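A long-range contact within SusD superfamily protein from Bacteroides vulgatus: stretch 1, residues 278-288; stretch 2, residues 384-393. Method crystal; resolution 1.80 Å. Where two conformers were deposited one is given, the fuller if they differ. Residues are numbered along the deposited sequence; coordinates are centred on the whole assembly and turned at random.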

# COMPACT_ATOMS: atom_id res chain seq x y z
N PHE A 278 2.37 17.79 -3.87
CA PHE A 278 1.37 18.12 -4.88
C PHE A 278 1.22 16.93 -5.78
O PHE A 278 2.08 16.05 -5.77
CB PHE A 278 1.84 19.30 -5.73
CG PHE A 278 2.34 20.45 -4.94
CD1 PHE A 278 1.57 20.98 -3.88
CD2 PHE A 278 3.55 21.06 -5.25
CE1 PHE A 278 2.02 22.06 -3.17
CE2 PHE A 278 4.00 22.16 -4.54
CZ PHE A 278 3.24 22.66 -3.49
N VAL A 279 0.13 16.87 -6.57
CA VAL A 279 0.19 16.07 -7.77
C VAL A 279 1.15 16.78 -8.74
O VAL A 279 1.37 17.98 -8.65
CB VAL A 279 -1.20 15.78 -8.41
CG1 VAL A 279 -2.12 15.12 -7.36
CG2 VAL A 279 -1.84 17.05 -9.03
N THR A 280 1.71 16.01 -9.65
CA THR A 280 2.58 16.57 -10.68
C THR A 280 1.73 17.23 -11.78
O THR A 280 0.49 17.01 -11.88
CB THR A 280 3.42 15.47 -11.31
OG1 THR A 280 2.54 14.47 -11.83
CG2 THR A 280 4.38 14.84 -10.28
N GLN A 281 2.38 18.04 -12.61
CA GLN A 281 1.72 18.65 -13.75
C GLN A 281 1.18 17.55 -14.68
O GLN A 281 0.09 17.68 -15.22
CB GLN A 281 2.66 19.60 -14.49
CG GLN A 281 1.94 20.48 -15.52
CD GLN A 281 2.85 21.46 -16.22
OE1 GLN A 281 3.68 22.11 -15.61
NE2 GLN A 281 2.66 21.59 -17.53
N LYS A 282 1.93 16.47 -14.84
CA LYS A 282 1.51 15.34 -15.67
C LYS A 282 0.17 14.77 -15.20
O LYS A 282 -0.73 14.58 -16.00
CB LYS A 282 2.59 14.25 -15.69
CG LYS A 282 2.17 12.95 -16.36
CD LYS A 282 1.96 11.81 -15.34
CE LYS A 282 1.25 10.63 -15.97
NZ LYS A 282 0.94 9.51 -15.03
N TYR A 283 0.02 14.54 -13.90
CA TYR A 283 -1.23 13.98 -13.41
C TYR A 283 -2.38 14.99 -13.56
O TYR A 283 -3.48 14.64 -14.01
CB TYR A 283 -1.12 13.55 -11.95
CG TYR A 283 -2.40 12.87 -11.47
CD1 TYR A 283 -2.61 11.51 -11.67
CD2 TYR A 283 -3.42 13.60 -10.86
CE1 TYR A 283 -3.76 10.89 -11.25
CE2 TYR A 283 -4.60 12.99 -10.46
CZ TYR A 283 -4.76 11.62 -10.66
OH TYR A 283 -5.91 10.99 -10.26
N ALA A 284 -2.12 16.23 -13.22
CA ALA A 284 -3.12 17.27 -13.30
C ALA A 284 -3.61 17.41 -14.74
O ALA A 284 -4.82 17.45 -14.99
CB ALA A 284 -2.56 18.57 -12.79
N GLU A 285 -2.67 17.47 -15.68
CA GLU A 285 -3.02 17.56 -17.11
C GLU A 285 -3.79 16.35 -17.65
O GLU A 285 -4.72 16.54 -18.42
CB GLU A 285 -1.77 17.78 -17.96
CG GLU A 285 -1.24 19.15 -17.80
CD GLU A 285 0.03 19.41 -18.60
OE1 GLU A 285 0.60 18.48 -19.23
OE2 GLU A 285 0.45 20.58 -18.55
N GLN A 286 -3.37 15.14 -17.25
CA GLN A 286 -4.08 13.86 -17.54
C GLN A 286 -5.58 14.04 -17.16
O GLN A 286 -6.49 13.81 -17.99
CB GLN A 286 -3.38 12.67 -16.76
CG GLN A 286 -4.12 11.23 -16.62
CD GLN A 286 -3.25 10.05 -15.94
OE1 GLN A 286 -2.93 9.07 -16.60
NE2 GLN A 286 -2.96 10.14 -14.63
N MSE A 287 -5.82 14.53 -15.95
CA MSE A 287 -7.19 14.57 -15.39
C MSE A 287 -8.02 15.73 -15.93
O MSE A 287 -9.22 15.58 -16.22
CB MSE A 287 -7.20 14.69 -13.86
CG MSE A 287 -6.75 13.48 -13.06
SE MSE A 287 -7.05 11.75 -13.85
CE MSE A 287 -8.95 11.58 -13.65
N LEU A 288 -7.41 16.90 -16.05
CA LEU A 288 -8.17 18.11 -16.42
C LEU A 288 -8.51 18.13 -17.91
O LEU A 288 -9.44 18.80 -18.32
CB LEU A 288 -7.45 19.38 -15.95
CG LEU A 288 -7.27 19.38 -14.41
CD1 LEU A 288 -6.49 20.62 -13.98
CD2 LEU A 288 -8.59 19.23 -13.61
N LEU A 384 -2.36 0.30 -16.40
CA LEU A 384 -1.52 1.06 -15.46
C LEU A 384 -1.93 2.53 -15.43
O LEU A 384 -1.89 3.12 -14.35
CB LEU A 384 -0.04 0.94 -15.77
CG LEU A 384 0.53 -0.50 -15.74
CD1 LEU A 384 2.00 -0.51 -16.17
CD2 LEU A 384 0.38 -1.11 -14.38
N ASP A 385 -2.33 3.10 -16.57
CA ASP A 385 -2.88 4.47 -16.60
C ASP A 385 -4.16 4.54 -15.76
O ASP A 385 -4.40 5.54 -15.10
CB ASP A 385 -3.19 4.95 -18.02
CG ASP A 385 -1.93 5.24 -18.84
OD1 ASP A 385 -0.83 5.42 -18.28
OD2 ASP A 385 -2.08 5.33 -20.07
N GLU A 386 -4.97 3.49 -15.78
CA GLU A 386 -6.19 3.48 -14.94
C GLU A 386 -5.83 3.45 -13.46
O GLU A 386 -6.44 4.16 -12.65
CB GLU A 386 -7.15 2.35 -15.32
CG GLU A 386 -8.60 2.60 -14.86
CD GLU A 386 -9.21 3.87 -15.43
OE1 GLU A 386 -8.78 4.33 -16.51
OE2 GLU A 386 -10.13 4.40 -14.81
N ARG A 387 -4.82 2.64 -13.11
CA ARG A 387 -4.29 2.62 -11.76
C ARG A 387 -3.77 3.99 -11.34
O ARG A 387 -4.03 4.41 -10.22
CB ARG A 387 -3.15 1.61 -11.62
CG ARG A 387 -3.56 0.15 -11.60
CD ARG A 387 -2.30 -0.73 -11.64
NE ARG A 387 -2.57 -2.10 -11.21
CZ ARG A 387 -2.71 -2.49 -9.94
NH1 ARG A 387 -2.57 -1.63 -8.92
NH2 ARG A 387 -2.98 -3.76 -9.68
N SER A 388 -3.04 4.66 -12.23
CA SER A 388 -2.56 6.02 -11.96
C SER A 388 -3.72 6.93 -11.53
O SER A 388 -3.64 7.63 -10.52
CB SER A 388 -1.93 6.59 -13.21
OG SER A 388 -1.64 7.94 -13.05
N LYS A 389 -4.79 6.92 -12.34
CA LYS A 389 -5.97 7.75 -12.10
C LYS A 389 -6.65 7.43 -10.79
O LYS A 389 -6.98 8.31 -9.99
CB LYS A 389 -6.99 7.56 -13.24
CG LYS A 389 -6.60 8.13 -14.61
CD LYS A 389 -7.68 7.90 -15.65
CE LYS A 389 -7.15 8.15 -17.07
NZ LYS A 389 -8.22 8.30 -18.12
N GLU A 390 -6.86 6.14 -10.58
CA GLU A 390 -7.69 5.66 -9.47
C GLU A 390 -6.99 5.71 -8.12
O GLU A 390 -7.62 6.00 -7.12
CB GLU A 390 -8.12 4.23 -9.73
CG GLU A 390 -9.10 3.67 -8.70
CD GLU A 390 -10.41 4.46 -8.63
OE1 GLU A 390 -11.01 4.74 -9.71
OE2 GLU A 390 -10.85 4.80 -7.49
N LEU A 391 -5.70 5.39 -8.09
CA LEU A 391 -5.02 5.07 -6.82
C LEU A 391 -4.00 6.13 -6.39
O LEU A 391 -3.22 5.90 -5.47
CB LEU A 391 -4.35 3.68 -6.93
CG LEU A 391 -5.30 2.49 -7.18
CD1 LEU A 391 -4.51 1.19 -7.47
CD2 LEU A 391 -6.22 2.29 -5.99
N VAL A 392 -4.06 7.31 -7.03
CA VAL A 392 -3.21 8.43 -6.63
C VAL A 392 -3.39 8.73 -5.14
O VAL A 392 -4.51 8.76 -4.61
CB VAL A 392 -3.48 9.70 -7.50
CG1 VAL A 392 -4.86 10.37 -7.16
CG2 VAL A 392 -2.33 10.69 -7.36
N GLY A 393 -2.27 8.92 -4.44
CA GLY A 393 -2.36 9.21 -3.01
C GLY A 393 -2.44 7.98 -2.11
O GLY A 393 -2.47 8.14 -0.87
O HOH W 1 -0.72 7.82 -16.48
O HOH W 2 -7.85 11.13 -17.94

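Two helices, 281-288 and the one that includes residues 384 to 390, meet almost at right angles: their directions differ by 97° and their axes come no closer than 11.1 Å. That spacing leaves room for side chains between the backbones, and three residues cover the most surface there: Tyr283, Lys389 and Gln286.

Tyr283 is buried and points its CA-to-CB bond toward the second stretch. With chi1 in the t well, its ring reaches the last part of that helix, where the hydroxyl finds a partner: OH of Tyr283 donates a hydrogen bond to the backbone O of Lys389, 2.9 Å away. No backbone bond within the stretch engages that carbonyl, so the phenol supplies its donor. The ring also serves as a hydrophobic plate. Val392 CG2 lies over one face, 4.2 Å from the centroid of the Tyr283 ring and 12° off the normal, a CH-pi contact, while Val392 CG1 sits 3.7 Å from Tyr283 CZ. Val279, in the strand before the first helix, extends this apolar patch, its CG1 4.4 Å from CG2 of Val392. Tyrosine thus combines a flat apolar surface with a polar tip in a buried site.

One helical turn further on, Gln286 also points toward the partner, its chi1 and chi2 both t. Its amide uses both ends. Gln286 NE2 donates to Ser388 OG at 3.0 Å, with a nearly straight angle of 173°; the short serine side chain, directed toward the first stretch, presents its hydroxyl as the acceptor. The other end, Gln286 OE1, accepts a hydrogen bond from a water 2.5 Å away. The same water donates to Asp385 OD1 at 3.0 Å and accepts from Lys282 NZ at 2.8 Å, so it links both helices at a partly exposed margin. Lys282 starts out sideways, but its long chain brings the ammonium group near.

Lys389 leaves its backbone sideways and packs its aliphatic stem against the first helix. Its CG lies 3.7 Å from SE of Met287, a selenomethionine whose flexible chain brings its end nearer than its sideways CA-to-CB bond would suggest, and 4.1 Å from CD of Gln286. The extended chain carries the charge onward to a second water, which accepts from Lys389 NZ at 2.9 Å and donates to the backbone O of Gln286 at 3.0 Å. Lysine suits this partly exposed place because methylenes can pack while the ammonium stays hydrated.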